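PDB 1UUF: aldehyde reductase YahK from Escherichia coli, which catalyses the NADPH-dependent reduction of a wide range of aldehydes to their primary alcohols, as a zinc-containing member of the alcohol dehydrogenase family. Local coordinates for residues C57-S62 with E346-M351; E337-D342 with Y358-D363. All blocks are in the same frame, centred on the assembly; numbering follows the deposited sequence.

Contact 1: residues C57-S62 with E346-M351; sequences CGVCHS and EAYERM. With ZN (zinc ion), chain C.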
ATOM      1  N   CYS A  57     -17.357 -26.435  13.886  1.00 10.87           N
ATOM      2  CA  CYS A  57     -17.385 -25.098  13.309  1.00 10.62           C
ATOM      3  C   CYS A  57     -16.623 -24.138  14.210  1.00 10.98           C
ATOM      4  O   CYS A  57     -16.957 -23.979  15.383  1.00 11.33           O
ATOM      5  CB  CYS A  57     -18.822 -24.600  13.125  1.00 11.68           C
ATOM      6  SG  CYS A  57     -18.911 -23.007  12.238  1.00 12.83           S
ATOM      7  N   GLY A  58     -15.592 -23.509  13.655  1.00  9.86           N
ATOM      8  CA  GLY A  58     -14.807 -22.559  14.419  1.00 10.87           C
ATOM      9  C   GLY A  58     -15.602 -21.291  14.671  1.00 11.70           C
ATOM     10  O   GLY A  58     -16.494 -20.946  13.895  1.00 12.43           O
ATOM     11  N   VAL A  59     -15.292 -20.605  15.764  1.00 12.30           N
ATOM     12  CA  VAL A  59     -15.986 -19.369  16.101  1.00 13.34           C
ATOM     13  C   VAL A  59     -15.084 -18.198  15.722  1.00 14.03           C
ATOM     14  O   VAL A  59     -13.981 -18.047  16.250  1.00 13.85           O
ATOM     15  CB  VAL A  59     -16.326 -19.325  17.602  1.00 13.89           C
ATOM     16  CG1 VAL A  59     -17.077 -18.041  17.933  1.00 14.31           C
ATOM     17  CG2 VAL A  59     -17.172 -20.548  17.972  1.00 13.89           C
ATOM     18  N   CYS A  60     -15.566 -17.379  14.791  1.00 13.99           N
ATOM     19  CA  CYS A  60     -14.813 -16.233  14.282  1.00 14.29           C
ATOM     20  C   CYS A  60     -15.376 -14.915  14.801  1.00 16.32           C
ATOM     21  O   CYS A  60     -16.564 -14.816  15.106  1.00 16.16           O
ATOM     22  CB  CYS A  60     -14.854 -16.235  12.749  1.00 15.79           C
ATOM     23  SG  CYS A  60     -13.988 -14.853  11.963  1.00 15.21           S
ATOM     24  N   HIS A  61     -14.524 -13.902  14.908  1.00 17.56           N
ATOM     25  CA  HIS A  61     -14.988 -12.604  15.375  1.00 18.74           C
ATOM     26  C   HIS A  61     -16.055 -12.047  14.437  1.00 18.23           C
ATOM     27  O   HIS A  61     -16.887 -11.237  14.845  1.00 18.41           O
ATOM     28  CB  HIS A  61     -13.825 -11.618  15.498  1.00 22.98           C
ATOM     29  CG  HIS A  61     -13.111 -11.689  16.812  1.00 28.28           C
ATOM     30  ND1 HIS A  61     -12.212 -12.687  17.123  1.00 30.66           N
ATOM     31  CD2 HIS A  61     -13.196 -10.904  17.914  1.00 30.01           C
ATOM     32  CE1 HIS A  61     -11.773 -12.514  18.358  1.00 31.33           C
ATOM     33  NE2 HIS A  61     -12.355 -11.439  18.860  1.00 30.70           N
ATOM     34  N   SER A  62     -16.041 -12.480  13.180  1.00 17.40           N
ATOM     35  CA  SER A  62     -17.047 -12.001  12.243  1.00 16.56           C
ATOM     36  C   SER A  62     -18.429 -12.511  12.632  1.00 16.35           C
ATOM     37  O   SER A  62     -19.439 -11.871  12.327  1.00 17.30           O
ATOM     38  CB  SER A  62     -16.712 -12.431  10.812  1.00 16.70           C
ATOM     39  OG  SER A  62     -15.601 -11.696  10.319  1.00 19.06           O
ATOM     40  N   GLU A 346     -21.128 -17.358  25.735  1.00 19.63           N
ATOM     41  CA  GLU A 346     -20.060 -17.228  26.721  1.00 20.75           C
ATOM     42  C   GLU A 346     -18.718 -17.164  26.000  1.00 20.34           C
ATOM     43  O   GLU A 346     -17.796 -16.481  26.439  1.00 20.18           O
ATOM     44  CB  GLU A 346     -20.067 -18.418  27.689  1.00 23.29           C
ATOM     45  CG  GLU A 346     -21.340 -18.563  28.516  1.00 29.16           C
ATOM     46  CD  GLU A 346     -22.402 -19.404  27.828  1.00 32.61           C
ATOM     47  OE1 GLU A 346     -22.832 -19.041  26.713  1.00 33.69           O
ATOM     48  OE2 GLU A 346     -22.806 -20.434  28.407  1.00 36.32           O
ATOM     49  N   ALA A 347     -18.619 -17.884  24.888  1.00 19.65           N
ATOM     50  CA  ALA A 347     -17.399 -17.903  24.092  1.00 18.74           C
ATOM     51  C   ALA A 347     -17.115 -16.506  23.547  1.00 18.91           C
ATOM     52  O   ALA A 347     -15.982 -16.036  23.584  1.00 19.37           O
ATOM     53  CB  ALA A 347     -17.538 -18.899  22.947  1.00 19.22           C
ATOM     54  N   TYR A 348     -18.149 -15.836  23.047  1.00 19.10           N
ATOM     55  CA  TYR A 348     -17.970 -14.492  22.513  1.00 20.05           C
ATOM     56  C   TYR A 348     -17.370 -13.577  23.573  1.00 21.25           C
ATOM     57  O   TYR A 348     -16.421 -12.840  23.303  1.00 22.88           O
ATOM     58  CB  TYR A 348     -19.302 -13.898  22.039  1.00 18.82           C
ATOM     59  CG  TYR A 348     -19.868 -14.501  20.770  1.00 18.05           C
ATOM     60  CD1 TYR A 348     -19.042 -15.109  19.826  1.00 17.44           C
ATOM     61  CD2 TYR A 348     -21.232 -14.413  20.490  1.00 16.96           C
ATOM     62  CE1 TYR A 348     -19.564 -15.617  18.629  1.00 16.64           C
ATOM     63  CE2 TYR A 348     -21.763 -14.913  19.301  1.00 17.61           C
ATOM     64  CZ  TYR A 348     -20.924 -15.514  18.377  1.00 16.16           C
ATOM     65  OH  TYR A 348     -21.450 -16.004  17.203  1.00 14.84           O
ATOM     66  N   GLU A 349     -17.928 -13.632  24.778  1.00 23.40           N
ATOM     67  CA  GLU A 349     -17.454 -12.801  25.881  1.00 25.18           C
ATOM     68  C   GLU A 349     -15.958 -12.986  26.101  1.00 24.49           C
ATOM     69  O   GLU A 349     -15.216 -12.013  26.230  1.00 24.09           O
ATOM     70  CB  GLU A 349     -18.215 -13.146  27.163  1.00 28.80           C
ATOM     71  CG  GLU A 349     -19.731 -13.126  27.015  1.00 33.78           C
ATOM     72  CD  GLU A 349     -20.276 -11.761  26.627  1.00 37.21           C
ATOM     73  OE1 GLU A 349     -21.494 -11.662  26.373  1.00 40.33           O
ATOM     74  OE2 GLU A 349     -19.492 -10.789  26.580  1.00 39.87           O
ATOM     75  N   ARG A 350     -15.515 -14.239  26.135  1.00 22.62           N
ATOM     76  CA  ARG A 350     -14.104 -14.537  26.339  1.00 22.28           C
ATOM     77  C   ARG A 350     -13.251 -14.066  25.162  1.00 22.59           C
ATOM     78  O   ARG A 350     -12.134 -13.587  25.349  1.00 23.64           O
ATOM     79  CB  ARG A 350     -13.916 -16.040  26.564  1.00 19.89           C
ATOM     80  CG  ARG A 350     -14.495 -16.536  27.885  1.00 21.12           C
ATOM     81  CD  ARG A 350     -14.303 -18.034  28.062  1.00 21.47           C
ATOM     82  NE  ARG A 350     -12.902 -18.425  27.917  1.00 21.42           N
ATOM     83  CZ  ARG A 350     -12.483 -19.683  27.841  1.00 20.90           C
ATOM     84  NH1 ARG A 350     -13.357 -20.681  27.902  1.00 20.82           N
ATOM     85  NH2 ARG A 350     -11.192 -19.944  27.683  1.00 21.44           N
ATOM     86  N   MET A 351     -13.781 -14.201  23.950  1.00 22.44           N
ATOM     87  CA  MET A 351     -13.058 -13.777  22.757  1.00 23.43           C
ATOM     88  C   MET A 351     -12.734 -12.290  22.811  1.00 25.42           C
ATOM     89  O   MET A 351     -11.652 -11.864  22.405  1.00 26.33           O
ATOM     90  CB  MET A 351     -13.887 -14.069  21.507  1.00 22.61           C
ATOM     91  CG  MET A 351     -14.013 -15.543  21.185  1.00 20.98           C
ATOM     92  SD  MET A 351     -15.160 -15.837  19.837  1.00 21.70           S
ATOM     93  CE  MET A 351     -14.310 -15.005  18.489  1.00 19.85           C
TER
HETATM   94 ZN    ZN C 402     -14.231 -15.358   9.659  1.00 18.13          ZN
HETATM   95  O   HOH W   1     -14.218 -13.277   8.701  1.00 12.96           O
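The terminal methyl of Met351 sits over one face of the His61 imidazole, a CH-pi contact right next to a catalytic zinc ligand. Met351 CE stands 3.7 Å from the ring centroid, displaced toward the rim, with His61 ND1 its nearest ring atom at 3.4 Å. The two side chains reach for each other tip to tip. The Met351 chain runs out straight to SD and then bends, chi3 64°, which turns CE onto the ring. Its sulfur, in turn, lies 3.5 Å from Val59 CG1. Val59 CG1 also meets Tyr348, 3.5 Å from Tyr348 CE1 in an oblique approach; CG1 is placed for both by standing anti to the backbone N (chi1 -179°). Met351 SD comes to the edge of the Tyr348 ring, in its plane. An alanine in place of His61 would probably leave Met351 CE without the flat surface it rests on and free to turn.

CB of Cys60, between Val59 and His61, leaves the backbone away from 346-351, and SG binds the catalytic zinc at 2.4 Å. Cys60 also N-caps helix 61-68: Ser62 N donates to Cys60 SG at 3.4 Å, nearly straight at 170°, which gives SG a second partner besides the zinc. His82, Cys178 and a water complete the site, and that water is hydrogen-bonded to Ser62 OG.

The hydroxyls of Tyr348 and Tyr149 are hydrogen-bonded, while the Tyr348 side chain packs on helix 61-68. Strand 359-363 lies beside both segments, with Phe360 against Met351 and Ile362 against Val59. Through Tyr348 and Met351, helix 344-352 packs against the turn from strand 49-58 into helix 61-68.

Contact 2: residues E337-D342 with Y358-D363; sequences EMIRAD and YRFVID
Ile339 fits against two neighbours at once on the paired strand, Phe360 and Ile362. Its CG2 branch meets the Phe360 ring at CD2, 3.6 Å away, the side chains crossing at about a right angle. The other branch, CG1, occupies the crowded position between backbone N and carbonyl carbon (chi1 61°), from which it lies 4.1 Å from Ile362 CG1; CD1 beyond it fills in between Phe360 CB and Ile362 CG1. Farther along, Ile362 CG2 nestles on Ala341, 4.0 Å from its CB. At the other end of this face, Glu337 runs extended beside Phe360, pointing the same way, with CD 3.7 Å from Phe360 CE2 and the carboxylate plane turned 66° from the ring. That carboxylate is salt-bridged to Arg350 of helix 344-352.

On the face of Met338 and Val361, the bent Met338 chain crosses Asp363 and brings SD 3.7 Å from Asp363 OD2, an oxygen that also pairs with Arg365. Tyr56 packs against all three residues.

Four backbone hydrogen bonds join the strands in parallel register, Glu337 opposite Phe360 and Ile339 opposite Ile362. They run from Glu337 N to Arg359 O, Val361 N to Glu337 O, Ile339 N to Val361 O (2.9 Å) and Asp363 N to Ile339 O. The strand directions differ by 36°.

Ala347 packs on Ile339, Arg350 on Phe360 and Ile344 on Ile362, so helix 344-352 roofs the face carrying these side chains. Two adjacent parallel strands linked through a helix lying on one face make a classic beta-alpha-beta crossover.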
ATOM      1  N   GLU A 337     -10.145 -24.752  21.587  1.00 13.97           N
ATOM      2  CA  GLU A 337     -10.840 -25.085  22.817  1.00 15.09           C
ATOM      3  C   GLU A 337     -12.231 -25.468  22.348  1.00 15.14           C
ATOM      4  O   GLU A 337     -12.980 -24.629  21.844  1.00 14.26           O
ATOM      5  CB  GLU A 337     -10.939 -23.904  23.776  1.00 16.62           C
ATOM      6  CG  GLU A 337     -11.586 -24.310  25.096  1.00 18.93           C
ATOM      7  CD  GLU A 337     -11.590 -23.209  26.125  1.00 19.71           C
ATOM      8  OE1 GLU A 337     -10.613 -22.431  26.162  1.00 20.45           O
ATOM      9  OE2 GLU A 337     -12.563 -23.136  26.909  1.00 21.25           O
ATOM     10  N   MET A 338     -12.567 -26.743  22.498  1.00 14.80           N
ATOM     11  CA  MET A 338     -13.862 -27.245  22.066  1.00 16.30           C
ATOM     12  C   MET A 338     -14.972 -26.826  23.023  1.00 15.43           C
ATOM     13  O   MET A 338     -14.802 -26.874  24.242  1.00 14.94           O
ATOM     14  CB  MET A 338     -13.809 -28.768  21.961  1.00 19.61           C
ATOM     15  CG  MET A 338     -14.950 -29.377  21.174  1.00 26.80           C
ATOM     16  SD  MET A 338     -14.694 -31.138  20.909  1.00 35.71           S
ATOM     17  CE  MET A 338     -13.514 -31.107  19.567  1.00 34.38           C
ATOM     18  N   ILE A 339     -16.105 -26.404  22.469  1.00 13.04           N
ATOM     19  CA  ILE A 339     -17.236 -25.985  23.293  1.00 13.89           C
ATOM     20  C   ILE A 339     -18.532 -26.584  22.767  1.00 14.54           C
ATOM     21  O   ILE A 339     -18.580 -27.100  21.650  1.00 13.04           O
ATOM     22  CB  ILE A 339     -17.394 -24.439  23.312  1.00 14.03           C
ATOM     23  CG1 ILE A 339     -17.654 -23.916  21.897  1.00 13.94           C
ATOM     24  CG2 ILE A 339     -16.146 -23.790  23.894  1.00 14.46           C
ATOM     25  CD1 ILE A 339     -17.900 -22.414  21.835  1.00 14.73           C
ATOM     26  N   ARG A 340     -19.580 -26.524  23.585  1.00 14.98           N
ATOM     27  CA  ARG A 340     -20.885 -27.027  23.182  1.00 15.59           C
ATOM     28  C   ARG A 340     -21.556 -25.912  22.389  1.00 15.71           C
ATOM     29  O   ARG A 340     -21.180 -24.744  22.511  1.00 15.66           O
ATOM     30  CB  ARG A 340     -21.749 -27.358  24.400  1.00 16.95           C
ATOM     31  CG  ARG A 340     -21.184 -28.419  25.331  1.00 21.08           C
ATOM     32  CD  ARG A 340     -22.252 -28.856  26.329  1.00 23.70           C
ATOM     33  NE  ARG A 340     -22.770 -27.733  27.107  1.00 27.92           N
ATOM     34  CZ  ARG A 340     -22.241 -27.298  28.246  1.00 29.66           C
ATOM     35  NH1 ARG A 340     -22.782 -26.263  28.878  1.00 29.07           N
ATOM     36  NH2 ARG A 340     -21.179 -27.904  28.764  1.00 30.15           N
ATOM     37  N   ALA A 341     -22.552 -26.267  21.589  1.00 17.62           N
ATOM     38  CA  ALA A 341     -23.255 -25.280  20.784  1.00 19.07           C
ATOM     39  C   ALA A 341     -23.993 -24.258  21.647  1.00 20.46           C
ATOM     40  O   ALA A 341     -24.225 -23.131  21.215  1.00 21.25           O
ATOM     41  CB  ALA A 341     -24.229 -25.978  19.836  1.00 17.97           C
ATOM     42  N   ASP A 342     -24.347 -24.638  22.871  1.00 21.62           N
ATOM     43  CA  ASP A 342     -25.062 -23.718  23.753  1.00 23.47           C
ATOM     44  C   ASP A 342     -24.140 -22.830  24.582  1.00 23.49           C
ATOM     45  O   ASP A 342     -24.600 -22.100  25.461  1.00 24.15           O
ATOM     46  CB  ASP A 342     -25.996 -24.492  24.689  1.00 27.05           C
ATOM     47  CG  ASP A 342     -25.277 -25.577  25.467  1.00 29.50           C
ATOM     48  OD1 ASP A 342     -24.217 -25.287  26.059  1.00 30.34           O
ATOM     49  OD2 ASP A 342     -25.781 -26.720  25.489  1.00 33.51           O
ATOM     50  N   TYR A 358      -6.330 -20.873  20.880  1.00 15.01           N
ATOM     51  CA  TYR A 358      -6.559 -19.483  20.494  1.00 13.48           C
ATOM     52  C   TYR A 358      -7.824 -19.356  19.667  1.00 13.87           C
ATOM     53  O   TYR A 358      -8.124 -18.285  19.137  1.00 14.17           O
ATOM     54  CB  TYR A 358      -5.387 -18.961  19.667  1.00 14.91           C
ATOM     55  CG  TYR A 358      -4.128 -18.810  20.469  1.00 13.97           C
ATOM     56  CD1 TYR A 358      -3.295 -19.899  20.710  1.00 15.51           C
ATOM     57  CD2 TYR A 358      -3.807 -17.588  21.052  1.00 15.47           C
ATOM     58  CE1 TYR A 358      -2.173 -19.774  21.523  1.00 15.59           C
ATOM     59  CE2 TYR A 358      -2.692 -17.451  21.864  1.00 17.04           C
ATOM     60  CZ  TYR A 358      -1.882 -18.546  22.096  1.00 16.71           C
ATOM     61  OH  TYR A 358      -0.787 -18.413  22.914  1.00 18.77           O
ATOM     62  N   ARG A 359      -8.564 -20.451  19.566  1.00 13.04           N
ATOM     63  CA  ARG A 359      -9.779 -20.466  18.772  1.00 13.89           C
ATOM     64  C   ARG A 359     -10.815 -21.397  19.373  1.00 13.64           C
ATOM     65  O   ARG A 359     -10.505 -22.533  19.732  1.00 13.59           O
ATOM     66  CB  ARG A 359      -9.446 -20.939  17.353  1.00 14.81           C
ATOM     67  CG  ARG A 359      -9.650 -19.907  16.252  1.00 15.80           C
ATOM     68  CD  ARG A 359     -11.126 -19.684  15.971  1.00 17.08           C
ATOM     69  NE  ARG A 359     -11.348 -18.900  14.756  1.00 16.71           N
ATOM     70  CZ  ARG A 359     -11.087 -17.601  14.637  1.00 17.50           C
ATOM     71  NH1 ARG A 359     -10.590 -16.923  15.662  1.00 16.82           N
ATOM     72  NH2 ARG A 359     -11.330 -16.979  13.491  1.00 15.65           N
ATOM     73  N   PHE A 360     -12.046 -20.913  19.499  1.00 12.56           N
ATOM     74  CA  PHE A 360     -13.113 -21.759  20.005  1.00 11.99           C
ATOM     75  C   PHE A 360     -13.650 -22.544  18.819  1.00 12.98           C
ATOM     76  O   PHE A 360     -13.749 -22.014  17.712  1.00 12.30           O
ATOM     77  CB  PHE A 360     -14.256 -20.930  20.599  1.00 12.84           C
ATOM     78  CG  PHE A 360     -13.955 -20.351  21.949  1.00 13.34           C
ATOM     79  CD1 PHE A 360     -13.787 -18.980  22.110  1.00 13.68           C
ATOM     80  CD2 PHE A 360     -13.848 -21.175  23.062  1.00 13.97           C
ATOM     81  CE1 PHE A 360     -13.517 -18.435  23.362  1.00 13.53           C
ATOM     82  CE2 PHE A 360     -13.578 -20.643  24.321  1.00 14.80           C
ATOM     83  CZ  PHE A 360     -13.412 -19.269  24.472  1.00 14.83           C
ATOM     84  N   VAL A 361     -13.979 -23.811  19.044  1.00 10.50           N
ATOM     85  CA  VAL A 361     -14.546 -24.648  17.998  1.00 10.81           C
ATOM     86  C   VAL A 361     -15.744 -25.386  18.575  1.00 11.17           C
ATOM     87  O   VAL A 361     -15.640 -26.068  19.594  1.00 11.82           O
ATOM     88  CB  VAL A 361     -13.527 -25.668  17.447  1.00 10.83           C
ATOM     89  CG1 VAL A 361     -14.210 -26.625  16.471  1.00 10.39           C
ATOM     90  CG2 VAL A 361     -12.413 -24.932  16.727  1.00  9.18           C
ATOM     91  N   ILE A 362     -16.885 -25.226  17.917  1.00 12.00           N
ATOM     92  CA  ILE A 362     -18.123 -25.863  18.343  1.00 12.64           C
ATOM     93  C   ILE A 362     -18.180 -27.336  17.947  1.00 12.97           C
ATOM     94  O   ILE A 362     -17.834 -27.707  16.825  1.00 13.73           O
ATOM     95  CB  ILE A 362     -19.342 -25.156  17.711  1.00 14.09           C
ATOM     96  CG1 ILE A 362     -19.375 -23.693  18.148  1.00 14.72           C
ATOM     97  CG2 ILE A 362     -20.628 -25.878  18.099  1.00 14.26           C
ATOM     98  CD1 ILE A 362     -20.185 -22.808  17.222  1.00 18.50           C
ATOM     99  N   ASP A 363     -18.610 -28.169  18.889  1.00 13.35           N
ATOM    100  CA  ASP A 363     -18.775 -29.597  18.651  1.00 13.68           C
ATOM    101  C   ASP A 363     -20.231 -29.650  18.199  1.00 14.41           C
ATOM    102  O   ASP A 363     -21.135 -29.703  19.031  1.00 14.16           O
ATOM    103  CB  ASP A 363     -18.615 -30.366  19.964  1.00 16.21           C
ATOM    104  CG  ASP A 363     -18.616 -31.868  19.770  1.00 18.00           C
ATOM    105  OD1 ASP A 363     -19.146 -32.351  18.748  1.00 19.14           O
ATOM    106  OD2 ASP A 363     -18.094 -32.573  20.657  1.00 23.26           O
TER

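From the N terminus, strand 49-58 and the turn into helix 61-68 come first, and their partner in contact 1 arrives only after the whole nucleotide-binding-type parallel sheet has been threaded; contact 1 thus closes a loop of 283 residues. Contact 2 spans just 15, essentially helix 344-352 and its connections. The two cross: 337-342 precedes 346-351, and 358-363 follows it. Their centres are about 8 Å apart, and a probable hydrogen bond from Ile362 N to Cys57 O (2.8 Å) joins them directly. Strand 359-363 pairs antiparallel with strand 49-58, so the C-terminal beta-alpha-beta unit is tied into the same sheet as the catalytic-zinc segment.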